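Long-range contacts in ancylostoma secreted protein 1 (Necator americanus, PDB 3NT8), which is a secreted two-CAP-domain protein of the hookworm, probably associated with the transition to parasitism by its infective larvae: residues A[66-71]-A[200-205]; A[151-156]-A[187-192]; A[363-368]-A[398-403]. All blocks are in the same frame, centred on the assembly; numbering follows the deposited sequence.

Overall arrangement
Three contacts pin loops and returning segments within the two CAP domains and the segment between them. Interactions 1 and 2 are neighbours in the first half, their centres about 10 Å apart, and interaction 2 is nested along the chain inside the loop that interaction 1 closes. They share the two-stranded sheet of 66-67 and 190-191, where Lys67 N lies 3.2 Å from Glu190 O, a probable hydrogen bond. Interaction 3 belongs to the second half and comes later in sequence; its centre is about 32 Å from both others, with nearest atoms about 19 Å from interaction 2. Despite that separation, interactions 2 and 3 show the same construction in successive CAP domains.

Interaction 1: A[66-71]-A[200-205]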
loop_
_atom_site.group_PDB
_atom_site.type_symbol
_atom_site.label_atom_id
_atom_site.label_comp_id
_atom_site.label_asym_id
_atom_site.label_seq_id
_atom_site.Cartn_x
_atom_site.Cartn_y
_atom_site.Cartn_z
ATOM N N ALA A 66 9.185 -15.319 1.218
ATOM C CA ALA A 66 8.932 -13.917 1.398
ATOM C C ALA A 66 10.055 -13.160 2.084
ATOM O O ALA A 66 10.496 -13.539 3.179
ATOM C CB ALA A 66 7.635 -13.709 2.173
ATOM N N LYS A 67 10.442 -12.025 1.500
ATOM C CA LYS A 67 11.273 -11.082 2.214
ATOM C C LYS A 67 10.349 -10.056 2.852
ATOM O O LYS A 67 9.171 -9.912 2.431
ATOM C CB LYS A 67 12.276 -10.428 1.271
ATOM C CG LYS A 67 11.691 -9.711 0.056
ATOM C CD LYS A 67 12.833 -9.023 -0.745
ATOM C CE LYS A 67 12.305 -8.221 -1.935
ATOM N NZ LYS A 67 13.378 -7.882 -2.981
ATOM N N ASN A 68 10.860 -9.336 3.854
ATOM C CA ASN A 68 10.038 -8.312 4.559
ATOM C C ASN A 68 8.673 -8.854 5.081
ATOM O O ASN A 68 7.674 -8.165 5.085
ATOM C CB ASN A 68 9.801 -7.093 3.629
ATOM C CG ASN A 68 11.092 -6.443 3.152
ATOM O OD1 ASN A 68 12.102 -6.451 3.851
ATOM N ND2 ASN A 68 11.044 -5.828 1.996
ATOM N N MET A 69 8.605 -10.118 5.486
ATOM C CA MET A 69 7.367 -10.629 6.082
ATOM C C MET A 69 7.379 -10.319 7.542
ATOM O O MET A 69 8.193 -10.883 8.293
ATOM C CB MET A 69 7.218 -12.127 5.881
ATOM C CG MET A 69 5.961 -12.718 6.514
ATOM S SD MET A 69 4.397 -12.209 5.760
ATOM C CE MET A 69 4.396 -12.966 4.135
ATOM N N TYR A 70 6.519 -9.386 7.949
ATOM C CA TYR A 70 6.422 -8.943 9.362
ATOM C C TYR A 70 5.581 -9.845 10.297
ATOM O O TYR A 70 4.521 -10.398 9.923
ATOM C CB TYR A 70 6.005 -7.454 9.482
ATOM C CG TYR A 70 7.141 -6.505 9.193
ATOM C CD1 TYR A 70 7.771 -5.818 10.241
ATOM C CD2 TYR A 70 7.678 -6.399 7.916
ATOM C CE1 TYR A 70 8.840 -5.023 10.029
ATOM C CE2 TYR A 70 8.760 -5.556 7.670
ATOM C CZ TYR A 70 9.322 -4.874 8.703
ATOM O OH TYR A 70 10.404 -4.060 8.408
ATOM N N LYS A 71 6.113 -10.015 11.490
ATOM C CA LYS A 71 5.437 -10.715 12.576
ATOM C C LYS A 71 4.398 -9.739 13.058
ATOM O O LYS A 71 4.701 -8.560 13.189
ATOM C CB LYS A 71 6.415 -10.989 13.695
ATOM C CG LYS A 71 5.866 -11.853 14.802
ATOM C CD LYS A 71 6.969 -12.212 15.817
ATOM C CE LYS A 71 6.363 -13.207 16.906
ATOM N NZ LYS A 71 7.250 -13.417 18.087
ATOM N N ASP A 200 17.875 -6.924 6.936
ATOM C CA ASP A 200 17.224 -7.437 5.719
ATOM C C ASP A 200 15.801 -6.952 5.569
ATOM O O ASP A 200 15.154 -7.193 4.526
ATOM C CB ASP A 200 17.177 -8.946 5.642
ATOM C CG ASP A 200 18.507 -9.569 5.569
ATOM O OD1 ASP A 200 19.346 -9.130 4.779
ATOM O OD2 ASP A 200 18.678 -10.546 6.304
ATOM N N CYS A 201 15.309 -6.273 6.600
ATOM C CA CYS A 201 13.935 -5.825 6.562
ATOM C C CYS A 201 13.885 -4.377 6.122
ATOM O O CYS A 201 14.365 -3.495 6.846
ATOM C CB CYS A 201 13.304 -5.992 7.911
ATOM S SG CYS A 201 13.515 -7.661 8.569
ATOM N N SER A 202 13.312 -4.152 4.935
ATOM C CA SER A 202 13.402 -2.877 4.227
ATOM C C SER A 202 12.166 -2.017 4.392
ATOM O O SER A 202 12.235 -0.791 4.232
ATOM C CB SER A 202 13.759 -3.094 2.733
ATOM O OG SER A 202 12.659 -3.661 2.001
ATOM N N THR A 203 11.050 -2.631 4.787
ATOM C CA THR A 203 9.800 -1.932 4.956
ATOM C C THR A 203 9.840 -0.862 6.064
ATOM O O THR A 203 9.479 0.294 5.830
ATOM C CB THR A 203 8.641 -2.911 5.202
ATOM O OG1 THR A 203 8.767 -4.007 4.283
ATOM C CG2 THR A 203 7.292 -2.175 4.940
ATOM N N TYR A 204 10.310 -1.242 7.247
ATOM C CA TYR A 204 10.454 -0.266 8.315
ATOM C C TYR A 204 11.879 -0.195 8.830
ATOM O O TYR A 204 12.515 -1.205 9.048
ATOM C CB TYR A 204 9.468 -0.522 9.468
ATOM C CG TYR A 204 8.037 -0.651 9.012
ATOM C CD1 TYR A 204 7.251 0.477 8.841
ATOM C CD2 TYR A 204 7.469 -1.899 8.732
ATOM C CE1 TYR A 204 5.936 0.381 8.405
ATOM C CE2 TYR A 204 6.139 -2.006 8.287
ATOM C CZ TYR A 204 5.385 -0.858 8.119
ATOM O OH TYR A 204 4.072 -0.922 7.671
ATOM N N LYS A 205 12.364 1.020 9.041
ATOM C CA LYS A 205 13.735 1.226 9.512
ATOM C C LYS A 205 13.853 0.700 10.915
ATOM O O LYS A 205 12.911 0.819 11.718
ATOM C CB LYS A 205 14.120 2.725 9.527
ATOM C CG LYS A 205 14.119 3.430 8.176
ATOM C CD LYS A 205 15.402 3.232 7.375
ATOM C CE LYS A 205 15.206 3.787 5.929
ATOM N NZ LYS A 205 16.124 3.196 4.881
HETATM O O HOH W 1 13.421 -9.546 4.520
HETATM O O HOH W 2 6.708 -5.610 4.038
#
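Asn68 grips Ser202 with both arms of its carboxamide. Its OD1 accepts the backbone N of Ser202 at 2.8 Å, an almost straight bond (169°) whose donor sits above the carbonyl plane, while ND2 donates to Ser202 OG at 2.7 Å along a more bent path, with OG tilted out of the amide plane. One donor and one acceptor of the same residue, Ser202, thus hold the rotation of the amide. Asn68 CG is anti to its own carbonyl carbon (chi1 -58°), which places it 3.4 Å from Ser202 OG. The backbone of Asn68 is engaged as well, through water: water 1 accepts from its N and donates to Asp200 O, and water 2 donates to its O while bonding Thr203 OG1.

A second anchor is the hydroxyl of Tyr70, which accepts the backbone N of Tyr204 at 3.0 Å and is also hydrogen-bonded to Ser207. Around this bond the two tyrosines form a T-shaped stack, planes 89° apart and centroids 5.2 Å apart. CD2 of Tyr204 comes down over one face of Tyr70 near its rim, 3.5 Å from CZ. Thr203 CB fills in obliquely beside CE2 of Tyr70 at 3.6 Å, and Cys201 CB lies near the hydroxyl. On its far end Tyr204 OH bonds Glu156 O.

Cys201 is joined by a disulfide to Cys214, whose backbone also hydrogen-bonds with Met69 and Lys71. The arrangement is that of a compact, disulfide-braced segment linking two CAP domains and folded back on the first, reminiscent of the cysteine-rich hinge that follows the CAP domain in CRISP proteins.

Interaction 2: A[151-156]-A[187-192]; sequences NMVYSE and PMWETG
Ser155 and Met188 are joined by the one direct hydrogen bond between segments 151-156 and 187-192: Ser155 N donates to Met188 O at 3.0 Å, nearly straight at 169° and approaching almost in line with the carbonyl. The same oxygen also lies close to the Tyr154 ring, 3.2 Å from CD1, while Pro187 O is 3.5 Å from CE1. Two carbonyl oxygens thus approach neighbouring CH groups of the ring, Pro187 O at its edge and Met188 O obliquely. Next to this, Val153 sets CG1 at the edge of the Trp189 indole, 3.7 Å from CZ3. Its CG2 is on the same side, farther above the ring plane, and lies almost as near to CZ3 and CE3; CG1 also reaches Met188 CB at 4.0 Å. Trp189 CB packs against Ser155 CB at 3.7 Å.

This is the point in the first CAP domain where helix 147-153 ends and the chain turns toward strand 159-167; Tyr154 is the first residue to leave helical backbone angles. The segment that returns after strand 170-177 docks against that turn before pairing as strand 190-191.

Further out, water 3 bonds Ser155 OG and accepts from Glu190 N, extending the polar link along the returning chain. Helix 34-52 backs the contact: Val51 touches both Val153 and Trp189, and the guanidinium of Arg48 bonds the carbonyls of Met152 and Tyr154 through different nitrogens. Asn139 ND2 steadies the opposing segment by bonding Trp189 O and Thr191 OG1.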
loop_
_atom_site.group_PDB
_atom_site.type_symbol
_atom_site.label_atom_id
_atom_site.label_comp_id
_atom_site.label_asym_id
_atom_site.label_seq_id
_atom_site.Cartn_x
_atom_site.Cartn_y
_atom_site.Cartn_z
ATOM N N ASN A 151 -5.500 -10.624 3.781
ATOM C CA ASN A 151 -5.382 -9.965 5.080
ATOM C C ASN A 151 -4.508 -10.709 6.054
ATOM O O ASN A 151 -3.769 -10.089 6.790
ATOM C CB ASN A 151 -6.751 -9.641 5.766
ATOM C CG ASN A 151 -7.648 -8.792 4.881
ATOM O OD1 ASN A 151 -7.171 -7.849 4.288
ATOM N ND2 ASN A 151 -8.928 -9.182 4.734
ATOM N N MET A 152 -4.557 -12.028 6.025
ATOM C CA MET A 152 -3.752 -12.829 6.966
ATOM C C MET A 152 -2.260 -12.773 6.633
ATOM O O MET A 152 -1.434 -12.760 7.544
ATOM C CB MET A 152 -4.234 -14.278 7.007
ATOM C CG MET A 152 -5.652 -14.434 7.470
ATOM S SD MET A 152 -6.151 -16.153 7.889
ATOM C CE MET A 152 -4.952 -16.575 9.183
ATOM N N VAL A 153 -1.935 -12.724 5.343
ATOM C CA VAL A 153 -0.589 -12.972 4.844
ATOM C C VAL A 153 0.138 -11.685 4.509
ATOM O O VAL A 153 1.386 -11.704 4.339
ATOM C CB VAL A 153 -0.598 -13.984 3.614
ATOM C CG1 VAL A 153 -0.847 -13.274 2.340
ATOM C CG2 VAL A 153 0.696 -14.707 3.468
ATOM N N TYR A 154 -0.593 -10.560 4.418
ATOM C CA TYR A 154 -0.015 -9.354 3.863
ATOM C C TYR A 154 1.237 -8.888 4.568
ATOM O O TYR A 154 1.205 -8.528 5.725
ATOM C CB TYR A 154 -1.063 -8.216 3.803
ATOM C CG TYR A 154 -0.603 -7.020 2.995
ATOM C CD1 TYR A 154 -0.307 -7.151 1.631
ATOM C CD2 TYR A 154 -0.449 -5.769 3.591
ATOM C CE1 TYR A 154 0.140 -6.031 0.867
ATOM C CE2 TYR A 154 -0.048 -4.690 2.861
ATOM C CZ TYR A 154 0.268 -4.823 1.509
ATOM O OH TYR A 154 0.670 -3.699 0.837
ATOM N N SER A 155 2.330 -8.819 3.848
ATOM C CA SER A 155 3.654 -8.682 4.470
ATOM C C SER A 155 3.873 -7.401 5.261
ATOM O O SER A 155 4.563 -7.473 6.265
ATOM C CB SER A 155 4.719 -8.899 3.422
ATOM O OG SER A 155 4.746 -7.877 2.453
ATOM N N GLU A 156 3.286 -6.256 4.867
ATOM C CA GLU A 156 3.536 -5.000 5.553
ATOM C C GLU A 156 2.689 -4.830 6.783
ATOM O O GLU A 156 2.916 -3.907 7.561
ATOM C CB GLU A 156 3.282 -3.764 4.640
ATOM C CG GLU A 156 4.043 -3.753 3.396
ATOM C CD GLU A 156 3.895 -2.432 2.642
ATOM O OE1 GLU A 156 4.084 -2.540 1.425
ATOM O OE2 GLU A 156 3.553 -1.348 3.237
ATOM N N PRO A 187 1.107 -6.912 -4.850
ATOM C CA PRO A 187 1.652 -8.151 -4.315
ATOM C C PRO A 187 1.368 -8.284 -2.834
ATOM O O PRO A 187 1.545 -7.332 -2.056
ATOM C CB PRO A 187 3.145 -8.054 -4.586
ATOM C CG PRO A 187 3.392 -6.568 -4.925
ATOM C CD PRO A 187 2.125 -6.107 -5.543
ATOM N N MET A 188 0.884 -9.463 -2.464
ATOM C CA MET A 188 0.608 -9.754 -1.050
ATOM C C MET A 188 1.933 -9.748 -0.287
ATOM O O MET A 188 1.976 -9.309 0.860
ATOM C CB MET A 188 -0.138 -11.066 -0.911
ATOM C CG MET A 188 -1.562 -10.920 -1.373
ATOM S SD MET A 188 -2.578 -12.370 -1.341
ATOM C CE MET A 188 -1.824 -13.309 -2.685
ATOM N N TRP A 189 3.012 -10.159 -0.977
ATOM C CA TRP A 189 4.374 -10.124 -0.418
ATOM C C TRP A 189 5.366 -10.155 -1.590
ATOM O O TRP A 189 5.038 -10.563 -2.745
ATOM C CB TRP A 189 4.631 -11.327 0.591
ATOM C CG TRP A 189 4.644 -12.699 -0.100
ATOM C CD1 TRP A 189 5.739 -13.347 -0.666
ATOM C CD2 TRP A 189 3.531 -13.594 -0.285
ATOM N NE1 TRP A 189 5.372 -14.584 -1.159
ATOM C CE2 TRP A 189 4.025 -14.761 -0.936
ATOM C CE3 TRP A 189 2.177 -13.540 0.060
ATOM C CZ2 TRP A 189 3.191 -15.817 -1.305
ATOM C CZ3 TRP A 189 1.362 -14.616 -0.273
ATOM C CH2 TRP A 189 1.867 -15.726 -0.981
ATOM N N GLU A 190 6.615 -9.818 -1.289
ATOM C CA GLU A 190 7.641 -9.852 -2.333
ATOM C C GLU A 190 8.417 -11.118 -2.255
ATOM O O GLU A 190 8.824 -11.542 -1.191
ATOM C CB GLU A 190 8.549 -8.622 -2.237
ATOM C CG GLU A 190 7.839 -7.344 -2.738
ATOM C CD GLU A 190 8.742 -6.122 -2.789
ATOM O OE1 GLU A 190 9.468 -5.843 -1.803
ATOM O OE2 GLU A 190 8.695 -5.433 -3.833
ATOM N N THR A 191 8.583 -11.772 -3.391
ATOM C CA THR A 191 9.402 -13.005 -3.446
ATOM C C THR A 191 10.875 -12.669 -3.050
ATOM O O THR A 191 11.497 -11.736 -3.594
ATOM C CB THR A 191 9.266 -13.723 -4.826
ATOM O OG1 THR A 191 7.891 -13.872 -5.185
ATOM C CG2 THR A 191 9.856 -15.108 -4.800
ATOM N N GLY A 192 11.395 -13.390 -2.055
ATOM C CA GLY A 192 12.817 -13.348 -1.764
ATOM C C GLY A 192 13.100 -14.241 -0.606
ATOM O O GLY A 192 12.183 -14.870 -0.084
HETATM O O HOH W 3 7.062 -8.398 1.137
#

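Interaction 3: A[363-368]-A[398-403]; sequences AWDTTY and IYTMGQ
Asp365 and Tyr399 meet CB to CB, 3.7 Å apart, and in both residues CG stands between the backbone N and the carbonyl carbon (chi1 63° and 52°). That torsion places the Asp365 carboxyl carbon beside Tyr399 CA; the tyrosine ring meets Ala363 O at its edge, at CD2.

The site lies in the second CAP domain, just past helix 357-363, where the CRISP-family signature Gly-His-Tyr-Thr-Gln-Met-Ala-Trp-Asp-Thr-Thr runs out. It repeats the plan of 151-156 with 187-192 in the first domain: in both, a residue just after the helix gives its N-H to a carbonyl of the returning chain. Here Asp365 N donates to Ile398 O at 3.2 Å, in the carbonyl plane. That oxygen also receives a CA-H...O contact from Trp364 CA at 3.4 Å. Arg249 of helix 235-253 bonds Trp364 O, much as Arg48 serves Tyr154 O in the first domain.

Packing is led by Trp364 and Ile398, whose side chains cross at about a right angle. Ile398 CA sits over the face of the six-membered ring in a CH-pi contact, 3.9 Å from its centroid, while CG2 touches CE3 at 3.6 Å and also packs on Ala363 CB at 3.8 Å. Tyr393 sets its ring nearly perpendicular to the indole.

The carboxylate adds a polar side to the contact. Its OD2 forms a salt bridge with Lys270, which probably stabilises the charge in this buried setting, and water 4 links the same oxygen to Thr400 O. OD2 also accepts the backbone N of Thr400, in a bond almost straight at 172° and 3.2 Å long, from well above the carboxylate plane.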
loop_
_atom_site.group_PDB
_atom_site.type_symbol
_atom_site.label_atom_id
_atom_site.label_comp_id
_atom_site.label_asym_id
_atom_site.label_seq_id
_atom_site.Cartn_x
_atom_site.Cartn_y
_atom_site.Cartn_z
ATOM N N ALA A 363 6.206 10.297 -14.414
ATOM C CA ALA A 363 7.395 10.069 -15.210
ATOM C C ALA A 363 7.771 11.276 -16.066
ATOM O O ALA A 363 8.766 11.209 -16.781
ATOM C CB ALA A 363 7.192 8.875 -16.129
ATOM N N TRP A 364 6.992 12.358 -15.994
ATOM C CA TRP A 364 7.217 13.551 -16.857
ATOM C C TRP A 364 8.539 14.272 -16.576
ATOM O O TRP A 364 8.771 14.774 -15.447
ATOM C CB TRP A 364 6.041 14.525 -16.734
ATOM C CG TRP A 364 5.745 15.253 -18.022
ATOM C CD1 TRP A 364 6.273 16.466 -18.436
ATOM C CD2 TRP A 364 4.894 14.807 -19.080
ATOM N NE1 TRP A 364 5.785 16.799 -19.678
ATOM C CE2 TRP A 364 4.930 15.806 -20.098
ATOM C CE3 TRP A 364 4.129 13.650 -19.294
ATOM C CZ2 TRP A 364 4.204 15.682 -21.311
ATOM C CZ3 TRP A 364 3.387 13.548 -20.490
ATOM C CH2 TRP A 364 3.438 14.555 -21.472
ATOM N N ASP A 365 9.419 14.306 -17.583
ATOM C CA ASP A 365 10.791 14.707 -17.306
ATOM C C ASP A 365 10.942 16.148 -16.887
ATOM O O ASP A 365 11.830 16.445 -16.108
ATOM C CB ASP A 365 11.795 14.326 -18.426
ATOM C CG ASP A 365 11.522 14.991 -19.738
ATOM O OD1 ASP A 365 10.426 15.432 -19.966
ATOM O OD2 ASP A 365 12.386 15.006 -20.616
ATOM N N THR A 366 10.133 17.044 -17.458
ATOM C CA THR A 366 10.215 18.487 -17.122
ATOM C C THR A 366 9.588 18.810 -15.790
ATOM O O THR A 366 9.915 19.830 -15.219
ATOM C CB THR A 366 9.658 19.435 -18.207
ATOM O OG1 THR A 366 8.308 19.078 -18.539
ATOM C CG2 THR A 366 10.559 19.329 -19.456
ATOM N N THR A 367 8.699 17.948 -15.301
ATOM C CA THR A 367 8.131 18.075 -13.951
ATOM C C THR A 367 9.189 17.767 -12.850
ATOM O O THR A 367 9.837 16.722 -12.901
ATOM C CB THR A 367 6.939 17.111 -13.804
ATOM O OG1 THR A 367 5.952 17.446 -14.815
ATOM C CG2 THR A 367 6.329 17.203 -12.396
ATOM N N TYR A 368 9.355 18.667 -11.868
ATOM C CA TYR A 368 10.385 18.492 -10.822
ATOM C C TYR A 368 9.980 18.975 -9.387
ATOM O O TYR A 368 10.715 18.719 -8.421
ATOM C CB TYR A 368 11.745 19.075 -11.290
ATOM C CG TYR A 368 11.809 20.574 -11.329
ATOM C CD1 TYR A 368 12.329 21.316 -10.259
ATOM C CD2 TYR A 368 11.352 21.267 -12.446
ATOM C CE1 TYR A 368 12.337 22.740 -10.286
ATOM C CE2 TYR A 368 11.373 22.661 -12.492
ATOM C CZ TYR A 368 11.860 23.389 -11.421
ATOM O OH TYR A 368 11.872 24.769 -11.516
ATOM N N ILE A 398 6.448 11.671 -23.011
ATOM C CA ILE A 398 6.394 11.766 -21.550
ATOM C C ILE A 398 7.792 12.175 -21.065
ATOM O O ILE A 398 7.945 12.967 -20.128
ATOM C CB ILE A 398 5.955 10.443 -20.886
ATOM C CG1 ILE A 398 4.617 9.961 -21.416
ATOM C CG2 ILE A 398 5.956 10.535 -19.332
ATOM C CD1 ILE A 398 4.482 8.434 -21.308
ATOM N N TYR A 399 8.811 11.623 -21.691
ATOM C CA TYR A 399 10.198 12.026 -21.383
ATOM C C TYR A 399 11.055 11.851 -22.640
ATOM O O TYR A 399 10.743 10.986 -23.522
ATOM C CB TYR A 399 10.777 11.262 -20.189
ATOM C CG TYR A 399 10.686 9.742 -20.222
ATOM C CD1 TYR A 399 11.584 8.980 -20.990
ATOM C CD2 TYR A 399 9.739 9.089 -19.460
ATOM C CE1 TYR A 399 11.534 7.624 -21.016
ATOM C CE2 TYR A 399 9.671 7.710 -19.440
ATOM C CZ TYR A 399 10.581 6.985 -20.245
ATOM O OH TYR A 399 10.577 5.641 -20.293
ATOM N N THR A 400 12.102 12.690 -22.753
ATOM C CA THR A 400 13.026 12.641 -23.892
ATOM C C THR A 400 13.883 11.387 -23.744
ATOM O O THR A 400 14.486 11.109 -22.665
ATOM C CB THR A 400 13.980 13.850 -23.904
ATOM O OG1 THR A 400 13.204 15.042 -23.947
ATOM C CG2 THR A 400 14.923 13.806 -25.176
ATOM N N MET A 401 13.977 10.685 -24.843
ATOM C CA MET A 401 14.563 9.395 -24.905
ATOM C C MET A 401 16.044 9.404 -25.305
ATOM O O MET A 401 16.469 10.100 -26.260
ATOM C CB MET A 401 13.704 8.507 -25.857
ATOM C CG MET A 401 12.384 8.047 -25.293
ATOM S SD MET A 401 11.432 7.141 -26.511
ATOM C CE MET A 401 10.852 8.559 -27.478
ATOM N N GLY A 402 16.837 8.663 -24.542
ATOM C CA GLY A 402 18.306 8.592 -24.795
ATOM C C GLY A 402 19.051 8.082 -23.564
ATOM O O GLY A 402 18.448 7.714 -22.567
ATOM N N GLN A 403 20.360 8.049 -23.627
ATOM C CA GLN A 403 21.127 7.495 -22.521
ATOM C C GLN A 403 21.008 8.414 -21.288
ATOM O O GLN A 403 20.983 9.626 -21.434
ATOM C CB GLN A 403 22.580 7.282 -22.930
ATOM C CG GLN A 403 22.803 6.162 -23.982
ATOM C CD GLN A 403 22.455 4.757 -23.451
ATOM O OE1 GLN A 403 22.787 4.407 -22.318
ATOM N NE2 GLN A 403 21.814 3.947 -24.283
HETATM O O HOH W 4 14.210 12.526 -20.313
HETATM O O HOH W 5 10.946 15.792 -23.282
#